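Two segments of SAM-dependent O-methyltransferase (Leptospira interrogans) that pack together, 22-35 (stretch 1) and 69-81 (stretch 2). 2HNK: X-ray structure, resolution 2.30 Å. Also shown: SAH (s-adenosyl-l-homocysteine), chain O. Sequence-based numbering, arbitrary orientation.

Stretch 1 (22-35) REPDSFLKLRKETG
Stretch 2 69-81: TFTGYSSLCFASA

The most unusual feature of this contact is a carboxylate shared across it. Glu 23 (chi1 t, chi2 t), in the extended loop before the first helix, accepts a hydrogen bond from Tyr 73 OH to Glu 23 OE1 at 2.9 Å. Arg 31 (m, t, m) reaches back along its own helix to form a salt bridge, Arg 31 NE to Glu 23 OE1 2.7 Å. A second hydrogen bond joins Arg 31 NH2 to Glu 23 OE2 at 3.0 Å. Glu 23 OE1 therefore takes both the Arg 31 NE and the Tyr 73 OH contacts.

Stretch 1 runs through N-cap Pro 24 into a helix from Asp 25. Stretch 2 makes a type II' turn from Thr 69 to Gly 72, with Phe 70 at phi/psi 55/-136, then a helix over 73-81. Gly 72, the N-cap, adopts 100/9, where a side chain would jam against the preceding carbonyl. The helices run nearly antiparallel, at 164°, their axes 10.9 Å apart at closest approach; CA atoms lie 7.1 Å apart for Phe 27 and Tyr 73, and 6.8 Å for Thr 34 and Thr 71.

Phe 27 (chi1 m, chi2 44°) is the knob, seated among Tyr 73, Leu 76, Cys 77 and Ser 80. Its edge points toward the face of Tyr 73 (chi1 t, chi2 -88°), with planes at 80° and centroids 5.6 Å apart. Leu 76 covers one face, Leu 76 CG to Phe 27 CE1 3.7 Å. One turn on, Leu 30 (t, p) packs its CD2 3.6 Å from Leu 76 CD2, and its CD1 3.3 Å from Thr 71 O.

Thr 34 (m) returns its hydroxyl to its own helix, Thr 34 OG1 to Leu 30 O 2.9 Å, and Thr 34 OG1 lies 2.8 Å from Thr 71 OG1 (chi1 p). Thr 34 CG2 meets Phe 70 CE2 at 3.6 Å. Pointing away from this seam, Ser 74 (p) binds SAH, its OG 3.0 Å from SAH N.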

# COMPACT_ATOMS: atom_id res chain seq x y z
N ARG C 22 15.12 2.79 -6.18
CA ARG C 22 16.49 3.04 -5.81
C ARG C 22 17.15 1.73 -5.38
O ARG C 22 17.15 1.38 -4.21
CB ARG C 22 16.60 4.11 -4.69
CG ARG C 22 15.41 5.08 -4.51
CD ARG C 22 15.70 6.25 -3.54
NE ARG C 22 14.57 7.14 -3.26
CZ ARG C 22 14.37 7.76 -2.09
NH1 ARG C 22 15.21 7.56 -1.09
NH2 ARG C 22 13.34 8.57 -1.92
N GLU C 23 17.69 0.99 -6.34
CA GLU C 23 17.98 -0.42 -6.16
C GLU C 23 19.46 -0.67 -5.90
O GLU C 23 20.30 -0.28 -6.71
CB GLU C 23 17.50 -1.22 -7.36
CG GLU C 23 17.39 -2.71 -7.12
CD GLU C 23 17.23 -3.53 -8.39
OE1 GLU C 23 16.72 -4.64 -8.29
OE2 GLU C 23 17.62 -3.06 -9.46
N PRO C 24 19.79 -1.30 -4.78
CA PRO C 24 21.18 -1.70 -4.53
C PRO C 24 21.69 -2.66 -5.61
O PRO C 24 20.93 -3.47 -6.12
CB PRO C 24 21.10 -2.42 -3.18
CG PRO C 24 19.89 -1.87 -2.53
CD PRO C 24 18.92 -1.64 -3.65
N ASP C 25 22.97 -2.52 -5.95
CA ASP C 25 23.60 -3.33 -6.99
C ASP C 25 23.49 -4.82 -6.72
O ASP C 25 23.40 -5.61 -7.66
CB ASP C 25 25.08 -2.95 -7.13
CG ASP C 25 25.27 -1.50 -7.56
OD1 ASP C 25 24.31 -0.86 -8.04
OD2 ASP C 25 26.41 -0.99 -7.43
N SER C 26 23.51 -5.20 -5.45
CA SER C 26 23.34 -6.60 -5.05
C SER C 26 21.95 -7.13 -5.40
O SER C 26 21.82 -8.26 -5.84
CB SER C 26 23.62 -6.79 -3.56
OG SER C 26 23.43 -8.13 -3.18
N PHE C 27 20.92 -6.30 -5.21
CA PHE C 27 19.54 -6.66 -5.57
C PHE C 27 19.40 -6.86 -7.08
O PHE C 27 18.78 -7.83 -7.53
CB PHE C 27 18.56 -5.56 -5.13
CG PHE C 27 18.28 -5.51 -3.65
CD1 PHE C 27 19.30 -5.64 -2.70
CD2 PHE C 27 16.98 -5.27 -3.20
CE1 PHE C 27 19.02 -5.57 -1.34
CE2 PHE C 27 16.69 -5.19 -1.83
CZ PHE C 27 17.72 -5.34 -0.90
N LEU C 28 19.96 -5.94 -7.85
CA LEU C 28 19.99 -6.04 -9.31
C LEU C 28 20.71 -7.31 -9.75
O LEU C 28 20.24 -8.02 -10.63
CB LEU C 28 20.69 -4.81 -9.92
CG LEU C 28 21.00 -4.81 -11.42
CD1 LEU C 28 19.73 -4.93 -12.25
CD2 LEU C 28 21.78 -3.55 -11.81
N LYS C 29 21.85 -7.56 -9.11
CA LYS C 29 22.65 -8.77 -9.31
C LYS C 29 21.77 -10.03 -9.17
O LYS C 29 21.81 -10.91 -10.04
CB LYS C 29 23.80 -8.78 -8.30
CG LYS C 29 24.87 -9.85 -8.46
CD LYS C 29 25.94 -9.64 -7.37
CE LYS C 29 27.08 -10.63 -7.47
NZ LYS C 29 26.75 -11.92 -6.83
N LEU C 30 20.99 -10.09 -8.10
CA LEU C 30 20.07 -11.21 -7.86
C LEU C 30 19.04 -11.39 -8.99
O LEU C 30 18.77 -12.52 -9.40
CB LEU C 30 19.36 -11.08 -6.49
CG LEU C 30 18.20 -12.04 -6.17
CD1 LEU C 30 18.57 -13.54 -6.32
CD2 LEU C 30 17.64 -11.78 -4.79
N ARG C 31 18.47 -10.29 -9.47
CA ARG C 31 17.48 -10.35 -10.55
C ARG C 31 18.09 -10.92 -11.83
O ARG C 31 17.48 -11.77 -12.48
CB ARG C 31 16.86 -8.97 -10.80
CG ARG C 31 16.07 -8.42 -9.61
CD ARG C 31 15.03 -7.38 -10.03
NE ARG C 31 15.62 -6.08 -10.34
CZ ARG C 31 15.65 -5.53 -11.55
NH1 ARG C 31 15.11 -6.17 -12.58
NH2 ARG C 31 16.21 -4.34 -11.73
N LYS C 32 19.29 -10.47 -12.16
CA LYS C 32 20.04 -11.00 -13.31
C LYS C 32 20.33 -12.49 -13.14
O LYS C 32 20.11 -13.27 -14.07
CB LYS C 32 21.35 -10.22 -13.52
CG LYS C 32 21.15 -8.81 -14.03
CD LYS C 32 22.49 -8.10 -14.23
CE LYS C 32 22.28 -6.69 -14.78
NZ LYS C 32 23.51 -5.83 -14.67
N GLU C 33 20.78 -12.89 -11.95
CA GLU C 33 21.05 -14.30 -11.66
C GLU C 33 19.79 -15.15 -11.80
O GLU C 33 19.83 -16.23 -12.39
CB GLU C 33 21.68 -14.48 -10.27
CG GLU C 33 22.18 -15.89 -10.03
CD GLU C 33 22.92 -16.07 -8.71
OE1 GLU C 33 23.52 -15.10 -8.20
OE2 GLU C 33 22.92 -17.20 -8.20
N THR C 34 18.68 -14.65 -11.25
CA THR C 34 17.38 -15.33 -11.33
C THR C 34 16.88 -15.42 -12.78
O THR C 34 16.26 -16.42 -13.15
CB THR C 34 16.32 -14.63 -10.43
OG1 THR C 34 16.81 -14.57 -9.09
CG2 THR C 34 15.00 -15.38 -10.44
N GLY C 35 17.15 -14.38 -13.57
CA GLY C 35 16.79 -14.33 -15.00
C GLY C 35 17.38 -15.47 -15.83
O GLY C 35 16.83 -15.83 -16.87
N THR C 69 9.76 -18.40 -0.89
CA THR C 69 10.94 -17.54 -0.88
C THR C 69 11.73 -17.53 -2.18
O THR C 69 12.25 -16.48 -2.57
CB THR C 69 11.84 -17.90 0.32
OG1 THR C 69 11.14 -17.53 1.51
CG2 THR C 69 13.18 -17.16 0.28
N PHE C 70 11.84 -18.69 -2.84
CA PHE C 70 12.55 -18.80 -4.12
C PHE C 70 13.98 -18.27 -3.96
O PHE C 70 14.62 -18.56 -2.95
CB PHE C 70 11.75 -18.10 -5.23
CG PHE C 70 12.23 -18.38 -6.64
CD1 PHE C 70 12.68 -19.65 -7.01
CD2 PHE C 70 12.19 -17.38 -7.60
CE1 PHE C 70 13.10 -19.90 -8.32
CE2 PHE C 70 12.62 -17.62 -8.90
CZ PHE C 70 13.08 -18.89 -9.26
N THR C 71 14.46 -17.48 -4.92
CA THR C 71 15.85 -16.98 -4.87
C THR C 71 16.04 -15.75 -3.97
O THR C 71 17.14 -15.21 -3.86
CB THR C 71 16.42 -16.71 -6.28
OG1 THR C 71 15.52 -15.86 -7.01
CG2 THR C 71 16.62 -18.01 -7.05
N GLY C 72 14.95 -15.31 -3.34
CA GLY C 72 15.01 -14.42 -2.20
C GLY C 72 14.78 -12.92 -2.33
O GLY C 72 14.99 -12.20 -1.35
N TYR C 73 14.33 -12.45 -3.50
CA TYR C 73 14.23 -10.99 -3.72
C TYR C 73 13.32 -10.30 -2.71
O TYR C 73 13.71 -9.28 -2.12
CB TYR C 73 13.82 -10.62 -5.16
CG TYR C 73 14.03 -9.14 -5.48
CD1 TYR C 73 13.05 -8.19 -5.20
CD2 TYR C 73 15.24 -8.70 -6.03
CE1 TYR C 73 13.25 -6.84 -5.48
CE2 TYR C 73 15.45 -7.34 -6.32
CZ TYR C 73 14.45 -6.42 -6.04
OH TYR C 73 14.65 -5.09 -6.31
N SER C 74 12.13 -10.84 -2.50
CA SER C 74 11.16 -10.21 -1.63
C SER C 74 11.62 -10.23 -0.17
O SER C 74 11.45 -9.24 0.54
CB SER C 74 9.76 -10.85 -1.78
OG SER C 74 9.76 -12.22 -1.44
N SER C 75 12.23 -11.34 0.25
CA SER C 75 12.76 -11.47 1.62
C SER C 75 13.85 -10.43 1.87
O SER C 75 13.96 -9.90 2.97
CB SER C 75 13.28 -12.90 1.88
OG SER C 75 14.38 -13.21 1.05
N LEU C 76 14.64 -10.15 0.84
CA LEU C 76 15.65 -9.09 0.86
C LEU C 76 15.01 -7.73 1.09
O LEU C 76 15.54 -6.92 1.86
CB LEU C 76 16.40 -9.10 -0.47
CG LEU C 76 17.91 -9.06 -0.63
CD1 LEU C 76 18.67 -9.84 0.44
CD2 LEU C 76 18.27 -9.55 -2.05
N CYS C 77 13.86 -7.49 0.46
CA CYS C 77 13.11 -6.24 0.65
C CYS C 77 12.51 -6.13 2.05
O CYS C 77 12.63 -5.09 2.68
CB CYS C 77 12.02 -6.08 -0.41
SG CYS C 77 12.68 -6.02 -2.06
N PHE C 78 11.86 -7.20 2.51
CA PHE C 78 11.34 -7.25 3.87
C PHE C 78 12.44 -7.08 4.90
O PHE C 78 12.29 -6.29 5.83
CB PHE C 78 10.60 -8.56 4.13
CG PHE C 78 9.28 -8.68 3.42
CD1 PHE C 78 9.05 -9.73 2.54
CD2 PHE C 78 8.27 -7.75 3.65
CE1 PHE C 78 7.82 -9.85 1.87
CE2 PHE C 78 7.04 -7.86 2.98
CZ PHE C 78 6.82 -8.92 2.10
N ALA C 79 13.55 -7.81 4.73
CA ALA C 79 14.64 -7.82 5.71
C ALA C 79 15.30 -6.46 5.87
O ALA C 79 15.59 -6.05 7.00
CB ALA C 79 15.68 -8.91 5.39
N SER C 80 15.53 -5.76 4.76
CA SER C 80 16.09 -4.41 4.83
C SER C 80 15.10 -3.34 5.29
O SER C 80 15.52 -2.30 5.80
CB SER C 80 16.77 -3.99 3.52
OG SER C 80 16.11 -4.52 2.39
N ALA C 81 13.80 -3.59 5.11
CA ALA C 81 12.77 -2.64 5.57
C ALA C 81 12.51 -2.73 7.07
O ALA C 81 12.18 -1.72 7.68
CB ALA C 81 11.47 -2.83 4.80
N SAH O . 8.94 -14.57 -3.05
CA SAH O . 9.80 -15.04 -4.18
CB SAH O . 8.94 -15.78 -5.21
CG SAH O . 8.30 -17.06 -4.69
SD SAH O . 8.17 -18.28 -6.01
C SAH O . 10.63 -13.93 -4.84
O SAH O . 11.47 -14.20 -5.71
OXT SAH O . 10.49 -12.75 -4.53
C5' SAH O . 7.42 -19.56 -4.97
C4' SAH O . 8.39 -20.36 -4.10
O4' SAH O . 7.64 -21.12 -3.18
C3' SAH O . 9.24 -21.34 -4.90
O3' SAH O . 10.59 -21.11 -4.58
C2' SAH O . 8.84 -22.72 -4.43
O2' SAH O . 9.98 -23.54 -4.25
C1' SAH O . 8.14 -22.44 -3.10
N9 SAH O . 7.07 -23.41 -2.77
C8 SAH O . 6.28 -24.15 -3.62
N7 SAH O . 5.44 -24.92 -2.88
C5 SAH O . 5.68 -24.68 -1.57
C6 SAH O . 5.13 -25.18 -0.38
N6 SAH O . 4.16 -26.08 -0.41
N1 SAH O . 5.61 -24.73 0.84
C2 SAH O . 6.62 -23.79 0.89
N3 SAH O . 7.16 -23.30 -0.28
C4 SAH O . 6.71 -23.73 -1.49